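Local coordinates for protein 5-formaminoimidazole-4-carboxamide-1-(beta)-D-ribofuranosyl 5'-monophosphate synthetase (Methanocaldococcus jannaschii, PDB 2R7L) that catalyses the ATP- and formate-dependent formylation of the purine intermediate AICAR to FAICAR, without folates, as a homohexameric enzyme of the ATP-grasp superfamily, at residues A[295-300]-A[314-319]; A[207-212]-A[304-309]; A[221-226]-A[340-345]. All coordinates share one frame; numbering follows the deposited sequence.

Contact 1 (A[295-300]-A[314-319]); sequences CLQSLC and RVDGGT. With AMZ (aminoimidazole 4-carboxamide ribonucleotide), chain F; ATP (adenosine-5'-triphosphate), chain E.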
loop_
_atom_site.group_PDB
_atom_site.type_symbol
_atom_site.label_atom_id
_atom_site.label_comp_id
_atom_site.label_asym_id
_atom_site.label_seq_id
_atom_site.Cartn_x
_atom_site.Cartn_y
_atom_site.Cartn_z
ATOM N N CYS A 295 14.616 -20.088 -16.991
ATOM C CA CYS A 295 13.425 -20.914 -16.851
ATOM C C CYS A 295 13.738 -22.378 -17.135
ATOM O O CYS A 295 14.413 -22.693 -18.122
ATOM C CB CYS A 295 12.361 -20.415 -17.828
ATOM S SG CYS A 295 10.831 -21.367 -17.874
ATOM N N LEU A 296 13.268 -23.258 -16.258
ATOM C CA LEU A 296 13.253 -24.695 -16.538
ATOM C C LEU A 296 11.830 -25.112 -16.889
ATOM O O LEU A 296 10.914 -24.970 -16.073
ATOM C CB LEU A 296 13.752 -25.509 -15.338
ATOM C CG LEU A 296 15.237 -25.354 -14.985
ATOM C CD1 LEU A 296 15.623 -26.332 -13.916
ATOM C CD2 LEU A 296 16.119 -25.528 -16.206
ATOM N N GLN A 297 11.645 -25.614 -18.104
ATOM C CA GLN A 297 10.333 -26.075 -18.552
ATOM C C GLN A 297 10.241 -27.574 -18.332
ATOM O O GLN A 297 10.900 -28.353 -19.010
ATOM C CB GLN A 297 10.126 -25.739 -20.022
ATOM C CG GLN A 297 10.171 -24.255 -20.301
ATOM C CD GLN A 297 10.567 -23.948 -21.716
ATOM O OE1 GLN A 297 11.683 -23.499 -21.972
ATOM N NE2 GLN A 297 9.657 -24.196 -22.657
ATOM N N SER A 298 9.427 -27.983 -17.374
ATOM C CA SER A 298 9.477 -29.358 -16.920
ATOM C C SER A 298 8.129 -30.068 -16.887
ATOM O O SER A 298 7.075 -29.453 -17.052
ATOM C CB SER A 298 10.126 -29.415 -15.543
ATOM O OG SER A 298 9.327 -28.746 -14.586
ATOM N N LEU A 299 8.182 -31.380 -16.688
ATOM C CA LEU A 299 6.987 -32.179 -16.510
ATOM C C LEU A 299 7.188 -33.040 -15.285
ATOM O O LEU A 299 8.226 -33.671 -15.126
ATOM C CB LEU A 299 6.706 -33.042 -17.746
ATOM C CG LEU A 299 6.252 -32.269 -18.989
ATOM C CD1 LEU A 299 6.479 -33.073 -20.275
ATOM C CD2 LEU A 299 4.796 -31.849 -18.859
ATOM N N CYS A 300 6.205 -33.030 -14.398
ATOM C CA CYS A 300 6.306 -33.783 -13.164
ATOM C C CYS A 300 5.625 -35.133 -13.353
ATOM O O CYS A 300 4.413 -35.202 -13.548
ATOM C CB CYS A 300 5.668 -33.014 -12.000
ATOM S SG CYS A 300 5.914 -33.816 -10.396
ATOM N N ARG A 314 17.401 -16.611 -20.728
ATOM C CA ARG A 314 16.897 -15.287 -20.413
ATOM C C ARG A 314 15.430 -15.405 -19.994
ATOM O O ARG A 314 14.977 -16.485 -19.626
ATOM C CB ARG A 314 17.087 -14.335 -21.594
ATOM C CG ARG A 314 16.936 -14.993 -22.943
ATOM C CD ARG A 314 15.507 -15.375 -23.191
ATOM N NE ARG A 314 15.379 -16.183 -24.394
ATOM C CZ ARG A 314 14.220 -16.577 -24.902
ATOM N NH1 ARG A 314 14.197 -17.315 -26.007
ATOM N NH2 ARG A 314 13.085 -16.229 -24.307
ATOM N N VAL A 315 14.688 -14.307 -20.046
ATOM C CA VAL A 315 13.323 -14.315 -19.536
ATOM C C VAL A 315 12.403 -15.134 -20.444
ATOM O O VAL A 315 12.413 -14.954 -21.655
ATOM C CB VAL A 315 12.781 -12.878 -19.325
ATOM C CG1 VAL A 315 12.631 -12.140 -20.659
ATOM C CG2 VAL A 315 11.471 -12.896 -18.536
ATOM N N ASP A 316 11.638 -16.045 -19.840
ATOM C CA ASP A 316 10.663 -16.868 -20.555
ATOM C C ASP A 316 9.285 -16.200 -20.603
ATOM O O ASP A 316 8.881 -15.509 -19.660
ATOM C CB ASP A 316 10.560 -18.251 -19.898
ATOM C CG ASP A 316 9.500 -19.137 -20.551
ATOM O OD1 ASP A 316 9.865 -19.957 -21.418
ATOM O OD2 ASP A 316 8.305 -19.004 -20.208
ATOM N N GLY A 317 8.560 -16.426 -21.694
ATOM C CA GLY A 317 7.256 -15.794 -21.907
ATOM C C GLY A 317 6.230 -16.038 -20.815
ATOM O O GLY A 317 5.301 -15.252 -20.644
ATOM N N GLY A 318 6.386 -17.135 -20.081
ATOM C CA GLY A 318 5.426 -17.501 -19.051
ATOM C C GLY A 318 5.402 -16.601 -17.824
ATOM O O GLY A 318 4.490 -16.708 -16.992
ATOM N N THR A 319 6.408 -15.730 -17.698
ATOM C CA THR A 319 6.453 -14.751 -16.612
ATOM C C THR A 319 5.292 -13.774 -16.730
ATOM O O THR A 319 4.959 -13.076 -15.777
ATOM C CB THR A 319 7.777 -13.955 -16.581
ATOM O OG1 THR A 319 8.063 -13.453 -17.889
ATOM C CG2 THR A 319 8.938 -14.830 -16.118
HETATM O O5 AMZ F . 3.686 -17.025 -23.419
HETATM C C6 AMZ F . 4.649 -17.762 -23.648
HETATM N N2 AMZ F . 4.962 -18.835 -22.926
HETATM C C3A AMZ F . 5.569 -17.490 -24.826
HETATM C C7A AMZ F . 6.607 -18.287 -25.275
HETATM N N3 AMZ F . 7.018 -19.450 -24.765
HETATM N N1 AMZ F . 5.489 -16.430 -25.621
HETATM C C5 AMZ F . 6.457 -16.555 -26.540
HETATM N N AMZ F . 7.136 -17.688 -26.327
HETATM C C1 AMZ F . 8.289 -18.179 -27.119
HETATM C C2 AMZ F . 7.866 -19.028 -28.318
HETATM C C3 AMZ F . 7.977 -18.069 -29.489
HETATM O O2 AMZ F . 8.426 -18.782 -30.641
HETATM O O1 AMZ F . 8.821 -20.087 -28.461
HETATM O O AMZ F . 8.905 -16.986 -27.631
HETATM C C AMZ F . 9.090 -17.125 -29.043
HETATM C C4 AMZ F . 8.929 -15.717 -29.650
HETATM O O3 AMZ F . 7.653 -15.182 -29.316
HETATM P P AMZ F . 6.811 -14.419 -30.416
HETATM O OP1 AMZ F . 7.415 -13.148 -30.892
HETATM O O4 AMZ F . 6.605 -15.434 -31.646
HETATM O OP2 AMZ F . 5.337 -14.161 -29.795
HETATM P PG ATP E . 7.692 -22.770 -26.497
HETATM O O1G ATP E . 8.651 -21.604 -26.576
HETATM O O2G ATP E . 7.474 -23.306 -25.096
HETATM O O3G ATP E . 6.417 -22.557 -27.280
HETATM P PB ATP E . 9.731 -24.752 -26.707
HETATM O O1B ATP E . 10.223 -24.052 -25.465
HETATM O O2B ATP E . 10.707 -24.984 -27.839
HETATM O O3B ATP E . 8.452 -23.958 -27.303
HETATM P PA ATP E . 8.951 -27.489 -27.136
HETATM O O1A ATP E . 10.081 -28.438 -26.832
HETATM O O2A ATP E . 8.615 -27.074 -28.542
HETATM O O3A ATP E . 9.137 -26.171 -26.209
HETATM O "O5'" ATP E . 7.631 -28.128 -26.493
HETATM C "C5'" ATP E . 6.356 -27.677 -26.922
HETATM C "C4'" ATP E . 5.305 -28.442 -26.136
HETATM O "O4'" ATP E . 5.331 -29.830 -26.488
HETATM C "C3'" ATP E . 5.549 -28.402 -24.637
HETATM O "O3'" ATP E . 4.971 -27.243 -24.029
HETATM C "C2'" ATP E . 4.901 -29.688 -24.161
HETATM O "O2'" ATP E . 3.505 -29.490 -23.943
HETATM C "C1'" ATP E . 5.081 -30.641 -25.335
HETATM N N9 ATP E . 6.285 -31.452 -25.075
HETATM C C8 ATP E . 7.542 -31.090 -25.398
HETATM N N7 ATP E . 8.431 -32.039 -25.017
HETATM C C5 ATP E . 7.735 -33.044 -24.452
HETATM C C6 ATP E . 8.063 -34.355 -23.851
HETATM N N6 ATP E . 9.343 -34.793 -23.771
HETATM N N1 ATP E . 7.039 -35.087 -23.369
HETATM C C2 ATP E . 5.759 -34.659 -23.436
HETATM N N3 ATP E . 5.392 -33.486 -23.977
HETATM C C4 ATP E . 6.320 -32.644 -24.480
#
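Arg314 meets Cys295 through its backbone alone: its O lies 4.5 Å from Cys295 N, too far for a hydrogen bond. Its side chain folds back so that NH2 donates to Val315 O at 3.0 Å, nearly in the guanidinium plane, while NE forms a salt bridge with Glu122. Asp316 carries the contact. Its CB rests on Cys295 CB at 3.5 Å, and the Cys295 sulfur, turned anti to the backbone N (chi1 177°), lies alongside the carboxylate. Asp316 OD1 stands 4.0 Å from Gln297 OE1, an approach of two acceptors with no bond between them; OD1 instead pairs with Arg228. The amide of Gln297 turns its other end away, NE2 donating almost straight to ATP O1B at 2.9 Å. Asp316 OD2 accepts from Gly318 N at 2.7 Å, which closes an Asx turn. At Gly317 a beta-carbon would run into AMZ C3A; without one, the backbone can lie close against the imidazole of the bound AICAR, and Gly318 N comes within 3.6 Å of AMZ N2. Thr319 finishes the turn: its N and its OG1, the latter at 2.8 Å, both donate to Asp316 O. The strand and the Asx turn at Asp316 thus bring nucleotide and acceptor substrate side by side, as befits an ATP-grasp active site, where Gln297 is also a predicted magnesium ligand.

Contact 2 (A[207-212]-A[304-309]); sequences FCIHYF and LELVVF. With ATP (adenosine-5'-triphosphate), chain E.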
loop_
_atom_site.group_PDB
_atom_site.type_symbol
_atom_site.label_atom_id
_atom_site.label_comp_id
_atom_site.label_asym_id
_atom_site.label_seq_id
_atom_site.Cartn_x
_atom_site.Cartn_y
_atom_site.Cartn_z
ATOM N N PHE A 207 5.154 -27.689 -15.313
ATOM C CA PHE A 207 5.581 -26.577 -14.472
ATOM C C PHE A 207 6.735 -25.905 -15.180
ATOM O O PHE A 207 7.823 -26.465 -15.250
ATOM C CB PHE A 207 6.080 -27.092 -13.123
ATOM C CG PHE A 207 5.012 -27.728 -12.283
ATOM C CD1 PHE A 207 4.213 -26.956 -11.455
ATOM C CD2 PHE A 207 4.816 -29.105 -12.307
ATOM C CE1 PHE A 207 3.230 -27.539 -10.668
ATOM C CE2 PHE A 207 3.836 -29.692 -11.531
ATOM C CZ PHE A 207 3.035 -28.899 -10.708
ATOM N N CYS A 208 6.483 -24.728 -15.747
ATOM C CA CYS A 208 7.553 -23.886 -16.250
ATOM C C CYS A 208 8.006 -22.999 -15.093
ATOM O O CYS A 208 7.287 -22.104 -14.658
ATOM C CB CYS A 208 7.084 -23.060 -17.448
ATOM S SG CYS A 208 6.354 -24.063 -18.804
ATOM N N ILE A 209 9.198 -23.281 -14.581
ATOM C CA ILE A 209 9.689 -22.663 -13.357
ATOM C C ILE A 209 10.608 -21.488 -13.664
ATOM O O ILE A 209 11.636 -21.633 -14.338
ATOM C CB ILE A 209 10.418 -23.705 -12.487
ATOM C CG1 ILE A 209 9.492 -24.908 -12.246
ATOM C CG2 ILE A 209 10.861 -23.085 -11.173
ATOM C CD1 ILE A 209 10.210 -26.204 -11.886
ATOM N N HIS A 210 10.226 -20.312 -13.178
ATOM C CA HIS A 210 10.983 -19.103 -13.474
ATOM C C HIS A 210 11.900 -18.730 -12.310
ATOM O O HIS A 210 11.442 -18.399 -11.209
ATOM C CB HIS A 210 10.039 -17.966 -13.868
ATOM C CG HIS A 210 9.026 -18.364 -14.900
ATOM N ND1 HIS A 210 9.264 -18.273 -16.254
ATOM C CD2 HIS A 210 7.777 -18.872 -14.772
ATOM C CE1 HIS A 210 8.205 -18.703 -16.917
ATOM N NE2 HIS A 210 7.287 -19.067 -16.040
ATOM N N TYR A 211 13.203 -18.818 -12.553
ATOM C CA TYR A 211 14.195 -18.505 -11.530
ATOM C C TYR A 211 14.844 -17.151 -11.819
ATOM O O TYR A 211 14.737 -16.617 -12.923
ATOM C CB TYR A 211 15.314 -19.555 -11.492
ATOM C CG TYR A 211 14.913 -21.001 -11.286
ATOM C CD1 TYR A 211 15.082 -21.612 -10.053
ATOM C CD2 TYR A 211 14.418 -21.771 -12.340
ATOM C CE1 TYR A 211 14.748 -22.941 -9.860
ATOM C CE2 TYR A 211 14.071 -23.102 -12.155
ATOM C CZ TYR A 211 14.249 -23.679 -10.914
ATOM O OH TYR A 211 13.915 -24.987 -10.711
ATOM N N PHE A 212 15.547 -16.619 -10.825
ATOM C CA PHE A 212 16.390 -15.447 -11.016
ATOM C C PHE A 212 17.696 -15.690 -10.277
ATOM O O PHE A 212 17.685 -15.929 -9.067
ATOM C CB PHE A 212 15.716 -14.180 -10.470
ATOM C CG PHE A 212 16.453 -12.905 -10.805
ATOM C CD1 PHE A 212 16.162 -12.212 -11.959
ATOM C CD2 PHE A 212 17.455 -12.419 -9.974
ATOM C CE1 PHE A 212 16.836 -11.037 -12.278
ATOM C CE2 PHE A 212 18.136 -11.251 -10.294
ATOM C CZ PHE A 212 17.826 -10.564 -11.452
ATOM N N LEU A 304 6.917 -38.062 -8.871
ATOM C CA LEU A 304 7.272 -36.756 -8.314
ATOM C C LEU A 304 8.687 -36.338 -8.684
ATOM O O LEU A 304 9.407 -35.758 -7.874
ATOM C CB LEU A 304 7.070 -36.729 -6.795
ATOM C CG LEU A 304 5.621 -36.905 -6.340
ATOM C CD1 LEU A 304 5.499 -36.886 -4.826
ATOM C CD2 LEU A 304 4.735 -35.844 -6.953
ATOM N N GLU A 305 9.075 -36.640 -9.917
ATOM C CA GLU A 305 10.369 -36.237 -10.435
ATOM C C GLU A 305 10.123 -35.251 -11.542
ATOM O O GLU A 305 9.311 -35.510 -12.433
ATOM C CB GLU A 305 11.130 -37.434 -11.002
ATOM C CG GLU A 305 11.289 -38.596 -10.041
ATOM C CD GLU A 305 11.803 -39.858 -10.732
ATOM O OE1 GLU A 305 11.689 -39.959 -11.976
ATOM O OE2 GLU A 305 12.320 -40.749 -10.027
ATOM N N LEU A 306 10.819 -34.118 -11.489
ATOM C CA LEU A 306 10.681 -33.108 -12.522
ATOM C C LEU A 306 11.646 -33.399 -13.664
ATOM O O LEU A 306 12.848 -33.500 -13.456
ATOM C CB LEU A 306 10.908 -31.704 -11.941
ATOM C CG LEU A 306 9.789 -31.170 -11.033
ATOM C CD1 LEU A 306 10.308 -30.054 -10.136
ATOM C CD2 LEU A 306 8.609 -30.679 -11.872
ATOM N N VAL A 307 11.104 -33.550 -14.867
ATOM C CA VAL A 307 11.904 -33.844 -16.044
ATOM C C VAL A 307 11.882 -32.619 -16.939
ATOM O O VAL A 307 10.817 -32.180 -17.372
ATOM C CB VAL A 307 11.339 -35.078 -16.824
ATOM C CG1 VAL A 307 12.169 -35.369 -18.067
ATOM C CG2 VAL A 307 11.289 -36.309 -15.931
ATOM N N VAL A 308 13.046 -32.054 -17.224
ATOM C CA VAL A 308 13.066 -30.823 -18.003
ATOM C C VAL A 308 13.297 -31.067 -19.491
ATOM O O VAL A 308 14.321 -31.610 -19.908
ATOM C CB VAL A 308 14.005 -29.725 -17.390
ATOM C CG1 VAL A 308 14.821 -30.287 -16.261
ATOM C CG2 VAL A 308 14.895 -29.101 -18.447
ATOM N N PHE A 309 12.310 -30.668 -20.284
ATOM C CA PHE A 309 12.324 -30.913 -21.708
ATOM C C PHE A 309 12.792 -29.680 -22.458
ATOM O O PHE A 309 13.061 -29.737 -23.657
ATOM C CB PHE A 309 10.931 -31.328 -22.180
ATOM C CG PHE A 309 9.871 -30.273 -21.973
ATOM C CD1 PHE A 309 9.687 -29.267 -22.909
ATOM C CD2 PHE A 309 9.039 -30.311 -20.859
ATOM C CE1 PHE A 309 8.702 -28.299 -22.739
ATOM C CE2 PHE A 309 8.046 -29.348 -20.679
ATOM C CZ PHE A 309 7.878 -28.343 -21.622
HETATM P PG ATP E . 7.692 -22.770 -26.497
HETATM O O1G ATP E . 8.651 -21.604 -26.576
HETATM O O2G ATP E . 7.474 -23.306 -25.096
HETATM O O3G ATP E . 6.417 -22.557 -27.280
HETATM P PB ATP E . 9.731 -24.752 -26.707
HETATM O O1B ATP E . 10.223 -24.052 -25.465
HETATM O O2B ATP E . 10.707 -24.984 -27.839
HETATM O O3B ATP E . 8.452 -23.958 -27.303
HETATM P PA ATP E . 8.951 -27.489 -27.136
HETATM O O1A ATP E . 10.081 -28.438 -26.832
HETATM O O2A ATP E . 8.615 -27.074 -28.542
HETATM O O3A ATP E . 9.137 -26.171 -26.209
HETATM O "O5'" ATP E . 7.631 -28.128 -26.493
HETATM C "C5'" ATP E . 6.356 -27.677 -26.922
HETATM C "C4'" ATP E . 5.305 -28.442 -26.136
HETATM O "O4'" ATP E . 5.331 -29.830 -26.488
HETATM C "C3'" ATP E . 5.549 -28.402 -24.637
HETATM O "O3'" ATP E . 4.971 -27.243 -24.029
HETATM C "C2'" ATP E . 4.901 -29.688 -24.161
HETATM O "O2'" ATP E . 3.505 -29.490 -23.943
HETATM C "C1'" ATP E . 5.081 -30.641 -25.335
HETATM N N9 ATP E . 6.285 -31.452 -25.075
HETATM C C8 ATP E . 7.542 -31.090 -25.398
HETATM N N7 ATP E . 8.431 -32.039 -25.017
HETATM C C5 ATP E . 7.735 -33.044 -24.452
HETATM C C6 ATP E . 8.063 -34.355 -23.851
HETATM N N6 ATP E . 9.343 -34.793 -23.771
HETATM N N1 ATP E . 7.039 -35.087 -23.369
HETATM C C2 ATP E . 5.759 -34.659 -23.436
HETATM N N3 ATP E . 5.392 -33.486 -23.977
HETATM C C4 ATP E . 6.320 -32.644 -24.480
#
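The carbonyl oxygen of Phe207, whose ring touches Leu306, is gripped twice by Ser298, once by its backbone N and once by its OG. That double hold fixes the start of 207-212 on strand 292-300, the strand lying between it and 304-309. Contact across this gap is therefore made by side chains alone, with Phe207 CA and Leu306 CA, the nearest alpha-carbons, 8.5 Å apart. Leu306 spreads its two methyls over two partners: CD2 reaches Phe207 CD2 at 4.1 Å, and Leu306 CD1 meets the end of Ile209 at its CD1, 4.2 Å away. The Phe207 and Leu306 side chains run roughly perpendicular. Phe207 and Ile209 are two residues apart on the strand, and the short side chain of Ser298 also touches Leu306 and Ile209 between them. These are three consecutive strands of the five-stranded antiparallel sheet of the ATP-grasp fold, running from its middle strand 205-214 through 292-300 to 306-312 at its edge within the chain. At Phe309, where the chain changes direction, chi1 of 62° tucks the ring over the backbone and brings it against the nucleotide. Its CD1 lies 3.7 Å from ATP N7 and its CE1 3.7 Å from ATP C3', so a single ring touches both the base and the ribose. With an alanine here the ring is gone, and the imidazole part of the adenine and the C3' side of the sugar would probably lose the ring's share of their packing and be freer to shift. At the other end of the segment, Gln270 of helix 268-285 bonds Leu306 N through OE1 and Leu304 O through NE2.

Contact 3 (A[221-226]-A[340-345]); sequences ELLGMD and GQRIAR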
loop_
_atom_site.group_PDB
_atom_site.type_symbol
_atom_site.label_atom_id
_atom_site.label_comp_id
_atom_site.label_asym_id
_atom_site.label_seq_id
_atom_site.Cartn_x
_atom_site.Cartn_y
_atom_site.Cartn_z
ATOM N N GLU A 221 16.916 -17.463 -7.026
ATOM C CA GLU A 221 15.613 -17.201 -6.409
ATOM C C GLU A 221 14.511 -17.816 -7.248
ATOM O O GLU A 221 14.618 -17.853 -8.470
ATOM C CB GLU A 221 15.366 -15.690 -6.292
ATOM C CG GLU A 221 16.502 -14.931 -5.622
ATOM C CD GLU A 221 16.430 -13.433 -5.845
ATOM O OE1 GLU A 221 15.442 -12.937 -6.439
ATOM O OE2 GLU A 221 17.378 -12.746 -5.425
ATOM N N LEU A 222 13.449 -18.273 -6.593
ATOM C CA LEU A 222 12.249 -18.710 -7.291
ATOM C C LEU A 222 11.207 -17.596 -7.367
ATOM O O LEU A 222 10.724 -17.094 -6.333
ATOM C CB LEU A 222 11.654 -19.952 -6.625
ATOM C CG LEU A 222 10.269 -20.385 -7.110
ATOM C CD1 LEU A 222 10.318 -20.898 -8.539
ATOM C CD2 LEU A 222 9.714 -21.445 -6.167
ATOM N N LEU A 223 10.851 -17.226 -8.595
ATOM C CA LEU A 223 9.960 -16.093 -8.838
ATOM C C LEU A 223 8.522 -16.497 -9.145
ATOM O O LEU A 223 7.586 -15.788 -8.786
ATOM C CB LEU A 223 10.512 -15.199 -9.962
ATOM C CG LEU A 223 11.366 -13.991 -9.537
ATOM C CD1 LEU A 223 10.516 -13.004 -8.772
ATOM C CD2 LEU A 223 12.577 -14.395 -8.699
ATOM N N GLY A 224 8.347 -17.634 -9.806
ATOM C CA GLY A 224 7.008 -18.097 -10.150
ATOM C C GLY A 224 6.969 -19.261 -11.120
ATOM O O GLY A 224 8.015 -19.800 -11.510
ATOM N N MET A 225 5.754 -19.647 -11.515
ATOM C CA MET A 225 5.554 -20.822 -12.363
ATOM C C MET A 225 4.281 -20.664 -13.166
ATOM O O MET A 225 3.295 -20.092 -12.677
ATOM C CB MET A 225 5.399 -22.091 -11.509
ATOM C CG MET A 225 6.527 -22.379 -10.543
ATOM S SD MET A 225 6.172 -23.911 -9.650
ATOM C CE MET A 225 7.597 -24.022 -8.568
ATOM N N ASP A 226 4.293 -21.204 -14.379
ATOM C CA ASP A 226 3.094 -21.283 -15.210
ATOM C C ASP A 226 3.015 -22.651 -15.879
ATOM O O ASP A 226 4.000 -23.396 -15.935
ATOM C CB ASP A 226 3.100 -20.192 -16.292
ATOM C CG ASP A 226 4.154 -20.442 -17.375
ATOM O OD1 ASP A 226 5.354 -20.264 -17.075
ATOM O OD2 ASP A 226 3.788 -20.798 -18.527
ATOM N N GLY A 340 9.895 -8.843 -14.513
ATOM C CA GLY A 340 10.349 -7.558 -15.054
ATOM C C GLY A 340 10.852 -6.573 -13.994
ATOM O O GLY A 340 11.855 -5.875 -14.208
ATOM N N GLN A 341 10.160 -6.504 -12.855
ATOM C CA GLN A 341 10.567 -5.612 -11.769
ATOM C C GLN A 341 11.794 -6.124 -11.028
ATOM O O GLN A 341 12.604 -5.332 -10.541
ATOM C CB GLN A 341 9.433 -5.368 -10.759
ATOM C CG GLN A 341 9.821 -4.301 -9.728
ATOM C CD GLN A 341 8.724 -3.949 -8.754
ATOM O OE1 GLN A 341 7.643 -4.542 -8.763
ATOM N NE2 GLN A 341 9.001 -2.969 -7.891
ATOM N N ARG A 342 11.908 -7.446 -10.927
ATOM C CA ARG A 342 13.080 -8.092 -10.336
ATOM C C ARG A 342 14.345 -7.850 -11.162
ATOM O O ARG A 342 15.433 -7.681 -10.613
ATOM C CB ARG A 342 12.848 -9.595 -10.179
ATOM C CG ARG A 342 14.009 -10.329 -9.514
ATOM C CD ARG A 342 14.216 -9.840 -8.104
ATOM N NE ARG A 342 15.463 -10.306 -7.493
ATOM C CZ ARG A 342 16.632 -9.679 -7.606
ATOM N NH1 ARG A 342 16.728 -8.563 -8.331
ATOM N NH2 ARG A 342 17.712 -10.176 -7.005
ATOM N N ILE A 343 14.197 -7.837 -12.480
ATOM C CA ILE A 343 15.307 -7.486 -13.366
ATOM C C ILE A 343 15.726 -6.027 -13.117
ATOM O O ILE A 343 16.895 -5.745 -12.852
ATOM C CB ILE A 343 14.924 -7.702 -14.851
ATOM C CG1 ILE A 343 14.820 -9.202 -15.162
ATOM C CG2 ILE A 343 15.914 -7.012 -15.788
ATOM C CD1 ILE A 343 14.044 -9.515 -16.421
ATOM N N ALA A 344 14.753 -5.118 -13.171
ATOM C CA ALA A 344 14.980 -3.680 -12.972
ATOM C C ALA A 344 15.669 -3.373 -11.648
ATOM O O ALA A 344 16.545 -2.519 -11.578
ATOM C CB ALA A 344 13.682 -2.931 -13.061
ATOM N N ARG A 345 15.274 -4.086 -10.606
ATOM C CA ARG A 345 15.846 -3.901 -9.297
ATOM C C ARG A 345 17.325 -4.276 -9.272
ATOM O O ARG A 345 18.135 -3.567 -8.679
ATOM C CB ARG A 345 15.071 -4.728 -8.273
ATOM C CG ARG A 345 15.738 -4.804 -6.925
ATOM C CD ARG A 345 14.738 -5.255 -5.893
ATOM N NE ARG A 345 13.505 -4.488 -6.028
ATOM C CZ ARG A 345 12.333 -4.851 -5.519
ATOM N NH1 ARG A 345 12.224 -5.987 -4.842
ATOM N NH2 ARG A 345 11.269 -4.082 -5.702
#
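Arg342 grips the carboxylate of Glu221 side-on, in a two-pronged salt bridge. NE donates to Glu221 OE1 at 2.8 Å and NH2 to Glu221 OE2 at 3.0 Å, the second bond almost straight at 176°. Both oxygens are met on their syn sides; OE1 offers its syn lone pair, whereas NH2 stands somewhat out of the carboxylate plane at OE2. The two flat groups are twisted about 30° from each other, yet both oxygens stay close to the guanidinium plane, at its edge. Arg342 gets there by a bend at chi2 (63°), which swings its end across the extended Glu221 chain at about a right angle. With both groups buried, the pairing probably favours their charged forms. Each has a further partner: Lys217 at Glu221 OE2 and Glu346 at Arg342 NH1.

Beyond the charges the packing is slight. Leu223 CD1 lies 4.4 Å from Arg342 CB, beside the aliphatic root of the arginine. Leu223 and Gly224 together face His210 on the next strand, a classic beta bulge. Helix 339-353 thus lies against strand 219-230 of the antiparallel sheet, with this ion pair as the main link between 221-226 and 340-345; Phe212 of strand 205-214 also packs on Arg342, and helix 327-333 flanks the strand, its Tyr332 touching Glu221 and its Ser329 touching Leu223.

In the fold
All three contacts draw on the same five-stranded antiparallel sheet. Contacts 1 and 2 lie closest, their centres about 7 Å apart, and both touch ATP: Gln297 at the beta-phosphate, Phe309 at the base and ribose. A backbone hydrogen bond from Ile209 N to Leu296 O, 2.8 Å long, stitches them together. Contact 3, with its centre about 12 Å from that of contact 1 and 15 Å from that of contact 2, lies apart from the nucleotide and substrate sites. It still joins them: Phe212 O lies 2.7 Å from Glu221 N in the strand pairing, and His210, hydrogen-bonded through NE2 to Asp226 OD1, also touches Asp316, which precedes the two glycines of the AICAR pocket.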